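Local coordinates for TSSL1 (Pseudomonas aeruginosa, PDB 4B62), which probably ties the type VI secretion system to the cell wall by binding peptidoglycan through this C-terminal OmpA-like module, at residues Ala51-Arg56 with Leu91-Asn96; Asp68-Val73 with Ala118-Ala123. All blocks are in the same frame, centred on the assembly; numbering follows the deposited sequence. Where two conformers were deposited one is given.

Interaction 1: Ala51-Arg56 with Leu91-Asn96; sequences ASASVR and LRYPSN. With PO4 (phosphate ion), chain C.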
loop_
_atom_site.group_PDB
_atom_site.type_symbol
_atom_site.label_atom_id
_atom_site.label_comp_id
_atom_site.label_asym_id
_atom_site.label_seq_id
_atom_site.Cartn_x
_atom_site.Cartn_y
_atom_site.Cartn_z
ATOM N N ALA A 51 9.571 -3.363 -10.695
ATOM C CA ALA A 51 9.796 -2.100 -11.407
ATOM C C ALA A 51 8.549 -1.519 -12.099
ATOM O O ALA A 51 8.668 -0.622 -12.923
ATOM C CB ALA A 51 10.962 -2.243 -12.402
ATOM N N SER A 52 7.361 -2.001 -11.724
ATOM C CA SER A 52 6.090 -1.563 -12.313
ATOM C C SER A 52 5.183 -0.964 -11.223
ATOM O O SER A 52 5.327 -1.306 -10.051
ATOM C CB SER A 52 5.409 -2.761 -12.971
ATOM O OG SER A 52 4.072 -2.518 -13.350
ATOM N N ALA A 53 4.247 -0.108 -11.634
ATOM C CA ALA A 53 3.237 0.460 -10.743
ATOM C C ALA A 53 1.813 0.029 -11.091
ATOM O O ALA A 53 0.864 0.534 -10.538
ATOM C CB ALA A 53 3.352 1.979 -10.679
ATOM N N SER A 54 1.687 -0.942 -11.988
ATOM C CA SER A 54 0.391 -1.531 -12.296
ATOM C C SER A 54 0.123 -2.703 -11.359
ATOM O O SER A 54 0.987 -3.546 -11.147
ATOM C CB SER A 54 0.339 -2.016 -13.746
ATOM O OG SER A 54 0.415 -0.932 -14.654
ATOM N N VAL A 55 -1.071 -2.745 -10.787
ATOM C CA VAL A 55 -1.451 -3.865 -9.939
ATOM C C VAL A 55 -1.798 -5.024 -10.862
ATOM O O VAL A 55 -2.710 -4.933 -11.671
ATOM C CB VAL A 55 -2.604 -3.565 -8.971
ATOM C CG1 VAL A 55 -2.940 -4.780 -8.114
ATOM C CG2 VAL A 55 -2.257 -2.376 -8.087
ATOM N N ARG A 56 -1.062 -6.119 -10.720
ATOM C CA ARG A 56 -1.253 -7.284 -11.592
ATOM C C ARG A 56 -2.694 -7.778 -11.493
ATOM O O ARG A 56 -3.259 -7.773 -10.413
ATOM C CB ARG A 56 -0.286 -8.416 -11.221
ATOM C CG ARG A 56 1.145 -7.972 -10.971
ATOM C CD ARG A 56 2.132 -9.105 -11.141
ATOM N NE ARG A 56 2.460 -9.346 -12.539
ATOM C CZ ARG A 56 3.240 -10.340 -12.963
ATOM N NH1 ARG A 56 3.742 -11.220 -12.116
ATOM N NH2 ARG A 56 3.495 -10.469 -14.248
ATOM N N LEU A 91 12.002 3.698 -18.484
ATOM C CA LEU A 91 11.452 4.859 -19.159
ATOM C C LEU A 91 10.275 5.474 -18.412
ATOM O O LEU A 91 10.137 6.700 -18.358
ATOM C CB LEU A 91 11.011 4.515 -20.575
ATOM C CG LEU A 91 12.076 4.043 -21.563
ATOM C CD1 LEU A 91 11.404 3.515 -22.823
ATOM C CD2 LEU A 91 13.045 5.160 -21.907
ATOM N N ARG A 92 9.414 4.627 -17.854
ATOM C CA ARG A 92 8.203 5.095 -17.205
ATOM C C ARG A 92 8.513 5.587 -15.792
ATOM O O ARG A 92 7.879 6.534 -15.316
ATOM C CB ARG A 92 7.140 3.990 -17.166
ATOM C CG ARG A 92 5.726 4.494 -16.930
ATOM C CD ARG A 92 4.689 3.381 -17.064
ATOM N NE ARG A 92 4.756 2.662 -18.340
ATOM C CZ ARG A 92 4.232 3.086 -19.489
ATOM N NH1 ARG A 92 3.617 4.265 -19.562
ATOM N NH2 ARG A 92 4.350 2.335 -20.589
ATOM N N TYR A 93 9.483 4.948 -15.135
ATOM C CA TYR A 93 9.827 5.266 -13.739
ATOM C C TYR A 93 11.326 5.461 -13.630
ATOM O O TYR A 93 12.063 4.527 -13.308
ATOM C CB TYR A 93 9.335 4.188 -12.776
ATOM C CG TYR A 93 7.904 3.814 -13.037
ATOM C CD1 TYR A 93 6.870 4.687 -12.741
ATOM C CD2 TYR A 93 7.585 2.596 -13.624
ATOM C CE1 TYR A 93 5.550 4.348 -13.005
ATOM C CE2 TYR A 93 6.275 2.252 -13.893
ATOM C CZ TYR A 93 5.258 3.127 -13.584
ATOM O OH TYR A 93 3.945 2.776 -13.860
ATOM N N PRO A 94 11.795 6.690 -13.907
ATOM C CA PRO A 94 13.240 6.914 -13.975
ATOM C C PRO A 94 13.980 6.954 -12.635
ATOM O O PRO A 94 15.207 7.066 -12.619
ATOM C CB PRO A 94 13.354 8.262 -14.688
ATOM C CG PRO A 94 12.034 8.924 -14.489
ATOM C CD PRO A 94 11.024 7.823 -14.447
ATOM N N SER A 95 13.241 6.865 -11.532
ATOM C CA SER A 95 13.813 6.851 -10.198
ATOM C C SER A 95 12.955 5.992 -9.280
ATOM O O SER A 95 11.762 5.709 -9.558
ATOM C CB SER A 95 13.882 8.265 -9.613
ATOM O OG SER A 95 12.584 8.804 -9.407
ATOM N N ASN A 96 13.560 5.598 -8.163
ATOM C CA ASN A 96 12.803 4.962 -7.104
ATOM C C ASN A 96 11.743 5.911 -6.541
ATOM O O ASN A 96 10.666 5.471 -6.160
ATOM C CB ASN A 96 13.732 4.457 -5.990
ATOM C CG ASN A 96 13.897 2.939 -5.986
ATOM O OD1 ASN A 96 13.097 2.203 -6.566
ATOM N ND2 ASN A 96 14.927 2.463 -5.290
HETATM P P PO4 C . 3.583 -0.325 -15.664
HETATM O O1 PO4 C . 3.212 -1.778 -15.521
HETATM O O2 PO4 C . 4.950 -0.236 -16.265
HETATM O O3 PO4 C . 2.618 0.374 -16.585
HETATM O O4 PO4 C . 3.583 0.398 -14.346
#

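Interaction 2: Asp68-Val73 with Ala118-Ala123; sequences DALRKV and AGRFTA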
loop_
_atom_site.group_PDB
_atom_site.type_symbol
_atom_site.label_atom_id
_atom_site.label_comp_id
_atom_site.label_asym_id
_atom_site.label_seq_id
_atom_site.Cartn_x
_atom_site.Cartn_y
_atom_site.Cartn_z
ATOM N N ASP A 68 -13.308 -3.568 0.294
ATOM C CA ASP A 68 -14.462 -4.086 1.008
ATOM C C ASP A 68 -14.408 -3.658 2.478
ATOM O O ASP A 68 -15.420 -3.256 3.051
ATOM C CB ASP A 68 -14.527 -5.620 0.949
ATOM C CG ASP A 68 -14.951 -6.164 -0.395
ATOM O OD1 ASP A 68 -15.574 -5.439 -1.182
ATOM O OD2 ASP A 68 -14.673 -7.365 -0.631
ATOM N N ALA A 69 -13.228 -3.767 3.086
ATOM C CA ALA A 69 -13.036 -3.346 4.471
ATOM C C ALA A 69 -13.282 -1.845 4.619
ATOM O O ALA A 69 -13.897 -1.411 5.601
ATOM C CB ALA A 69 -11.645 -3.723 4.953
ATOM N N LEU A 70 -12.826 -1.069 3.631
ATOM C CA LEU A 70 -12.937 0.389 3.685
ATOM C C LEU A 70 -14.368 0.884 3.491
ATOM O O LEU A 70 -14.686 2.001 3.882
ATOM C CB LEU A 70 -11.981 1.045 2.680
ATOM C CG LEU A 70 -10.483 0.895 3.000
ATOM C CD1 LEU A 70 -9.654 1.469 1.871
ATOM C CD2 LEU A 70 -10.089 1.542 4.323
ATOM N N ARG A 71 -15.238 0.044 2.934
ATOM C CA ARG A 71 -16.670 0.341 2.874
ATOM C C ARG A 71 -17.315 0.326 4.261
ATOM O O ARG A 71 -18.337 0.974 4.485
ATOM C CB ARG A 71 -17.392 -0.656 1.966
ATOM C CG ARG A 71 -17.010 -0.541 0.498
ATOM N N LYS A 72 -16.710 -0.427 5.175
ATOM C CA LYS A 72 -17.216 -0.610 6.528
ATOM C C LYS A 72 -16.647 0.406 7.533
ATOM O O LYS A 72 -17.247 0.641 8.572
ATOM C CB LYS A 72 -16.911 -2.038 7.011
ATOM C CG LYS A 72 -17.460 -3.139 6.107
ATOM N N VAL A 73 -15.476 0.966 7.228
ATOM C CA VAL A 73 -14.801 1.937 8.096
ATOM C C VAL A 73 -14.571 3.197 7.279
ATOM O O VAL A 73 -13.586 3.297 6.536
ATOM C CB VAL A 73 -13.457 1.388 8.617
ATOM C CG1 VAL A 73 -12.763 2.404 9.517
ATOM C CG2 VAL A 73 -13.679 0.077 9.358
ATOM N N ALA A 118 -14.820 9.847 -4.140
ATOM C CA ALA A 118 -13.876 10.759 -4.788
ATOM C C ALA A 118 -13.363 11.789 -3.792
ATOM O O ALA A 118 -14.138 12.533 -3.207
ATOM C CB ALA A 118 -14.552 11.452 -5.963
ATOM N N GLY A 119 -12.048 11.824 -3.607
ATOM C CA GLY A 119 -11.403 12.754 -2.676
ATOM C C GLY A 119 -11.043 12.114 -1.347
ATOM O O GLY A 119 -10.314 12.699 -0.540
ATOM N N ARG A 120 -11.530 10.897 -1.131
ATOM C CA ARG A 120 -11.261 10.132 0.080
ATOM C C ARG A 120 -9.841 9.604 0.163
ATOM O O ARG A 120 -9.354 9.363 1.255
ATOM C CB ARG A 120 -12.240 8.969 0.164
ATOM C CG ARG A 120 -12.068 8.058 1.355
ATOM C CD ARG A 120 -13.181 7.036 1.450
ATOM N NE ARG A 120 -12.991 6.229 2.637
ATOM C CZ ARG A 120 -13.530 5.037 2.869
ATOM N NH1 ARG A 120 -14.355 4.474 1.987
ATOM N NH2 ARG A 120 -13.233 4.409 3.996
ATOM N N PHE A 121 -9.203 9.389 -0.989
ATOM C CA PHE A 121 -7.874 8.768 -1.054
ATOM C C PHE A 121 -6.866 9.741 -1.604
ATOM O O PHE A 121 -7.099 10.350 -2.653
ATOM C CB PHE A 121 -7.903 7.537 -1.980
ATOM C CG PHE A 121 -8.817 6.467 -1.503
ATOM C CD1 PHE A 121 -10.173 6.538 -1.782
ATOM C CD2 PHE A 121 -8.351 5.422 -0.734
ATOM C CE1 PHE A 121 -11.041 5.588 -1.290
ATOM C CE2 PHE A 121 -9.216 4.462 -0.246
ATOM C CZ PHE A 121 -10.562 4.541 -0.533
ATOM N N THR A 122 -5.748 9.891 -0.910
ATOM C CA THR A 122 -4.626 10.610 -1.464
ATOM C C THR A 122 -3.393 9.759 -1.327
ATOM O O THR A 122 -3.370 8.784 -0.550
ATOM C CB THR A 122 -4.405 11.971 -0.801
ATOM O OG1 THR A 122 -4.055 11.781 0.572
ATOM C CG2 THR A 122 -5.661 12.828 -0.899
ATOM N N ALA A 123 -2.379 10.137 -2.089
ATOM C CA ALA A 123 -1.154 9.365 -2.208
ATOM C C ALA A 123 0.092 10.219 -2.159
ATOM O O ALA A 123 0.094 11.355 -2.625
ATOM C CB ALA A 123 -1.155 8.587 -3.514
#

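Interaction 1: Ala51-Arg56 with Leu91-Asn96
Tyr93 and Ala53 meet where the phenol end of one reaches the methyl of the other: Ala53 CB lies 3.3 Å from Tyr93 OH and 3.7 Å from Tyr93 CZ. The ring also runs past the backbone, with Tyr93 CD2 3.5 Å from Ala51 O. No direct hydrogen bond joins the two loops; a phosphate ion, probably from the crystallisation liquor, bridges them instead. Its O4 sits in the ring plane at the Tyr93 edge and takes a hydrogen bond from Tyr93 OH, while Ala53 N gives the same oxygen a second bond of 2.8 Å at 159°. A neighbouring oxygen, O1, accepts from Ser52 OG and, weakly, from Ser54 OG. The bonds from Tyr93 OH and Ser52 OG are modelled very short, so their exact lengths are doubtful.

Ser52 OG is swung opposite its own backbone N (chi1 169°), where it can face the ion and also accept from Ser54 N at 3.2 Å in an ST turn. That turn helps set the backbone that offers Ala53 N to the ion. Next to Tyr93 in the chain, Arg92 lays its CG 3.6 Å above one face of the ring, offset toward the rim, and Arg92 NE approaches phosphate O2 obliquely at 3.6 Å. Behind this shell, Thr90 OG1 bonds Tyr93 N and Arg103, from helix 96-115, bonds Ser52 O. In OmpA-like domains an arginine of that helix and an aspartate after the preceding strand hold the diaminopimelate of peptidoglycan, roles Arg103 and Asp84 would probably fill here. Hydroxyls, a backbone N-H and a nearby arginine thus make a site suited to an anion, close to Arg103; whether a group of peptidoglycan ever replaces the phosphate is not established.

Interaction 2: Asp68-Val73 with Ala118-Ala123
Arg120 stretches across to the last turn of helix 60-72 and presents the end of its guanidinium to Leu70 O, which takes both NH1 and NH2. The NH2 bond is the shorter and straighter, 2.8 Å at 157°, and NH1 follows at 3.1 Å. Leu70 O lies in the guanidinium plane, yet both nitrogens come to it from one face of the carbonyl, NH1 well above the carbonyl plane and NH2 only moderately tilted. All the torsions from chi1 (179°) to chi3 are near trans, giving Arg120 the full length this reach needs. Asp117 forms a salt bridge with NH1 and Gly75 O accepts from NE, which fixes the rotation of the flat group; its positive charge probably also favours the carbonyl-rich end of the helix.

Helix 60-72 leads into strand 77-82, and from there helix 96-115 returns the chain to the parallel neighbour 121-125, a beta-alpha-beta crossover of the OmpA-like fold. The contact therefore joins the end of one helix to the residues that enter strand 121-125, at one edge of the sheet.

Beside these polar bonds, Leu70 CD1 meets the edge of the Phe121 ring in its plane, 3.7 Å from Phe121 CE2. Leu70 CG stands anti to its carbonyl carbon (chi1 -68°), which carries the isobutyl group toward that ring and onto Val77. Phe121 rests in turn on Leu111 and Thr115 of helix 96-115.

Interactions 1 and 2 lie 23 Å apart between centres and do not touch, their nearest atoms staying about 11 Å apart. Their segments alternate along the chain, 51-56, 68-73, 91-96 and 118-123, so each contact spans a chain path that overlaps the other's. Helix 60-72 follows the first segment and carries the second; helix 96-115 begins at Asn96, the end of the third, and leads to strand 121-125, part of the fourth. The same two helices and strand 77-82 thus run between the contacts. Interaction 1 brings two loops together near the probable peptidoglycan site, whereas interaction 2 ties a helix end to the sheet edge remote from it.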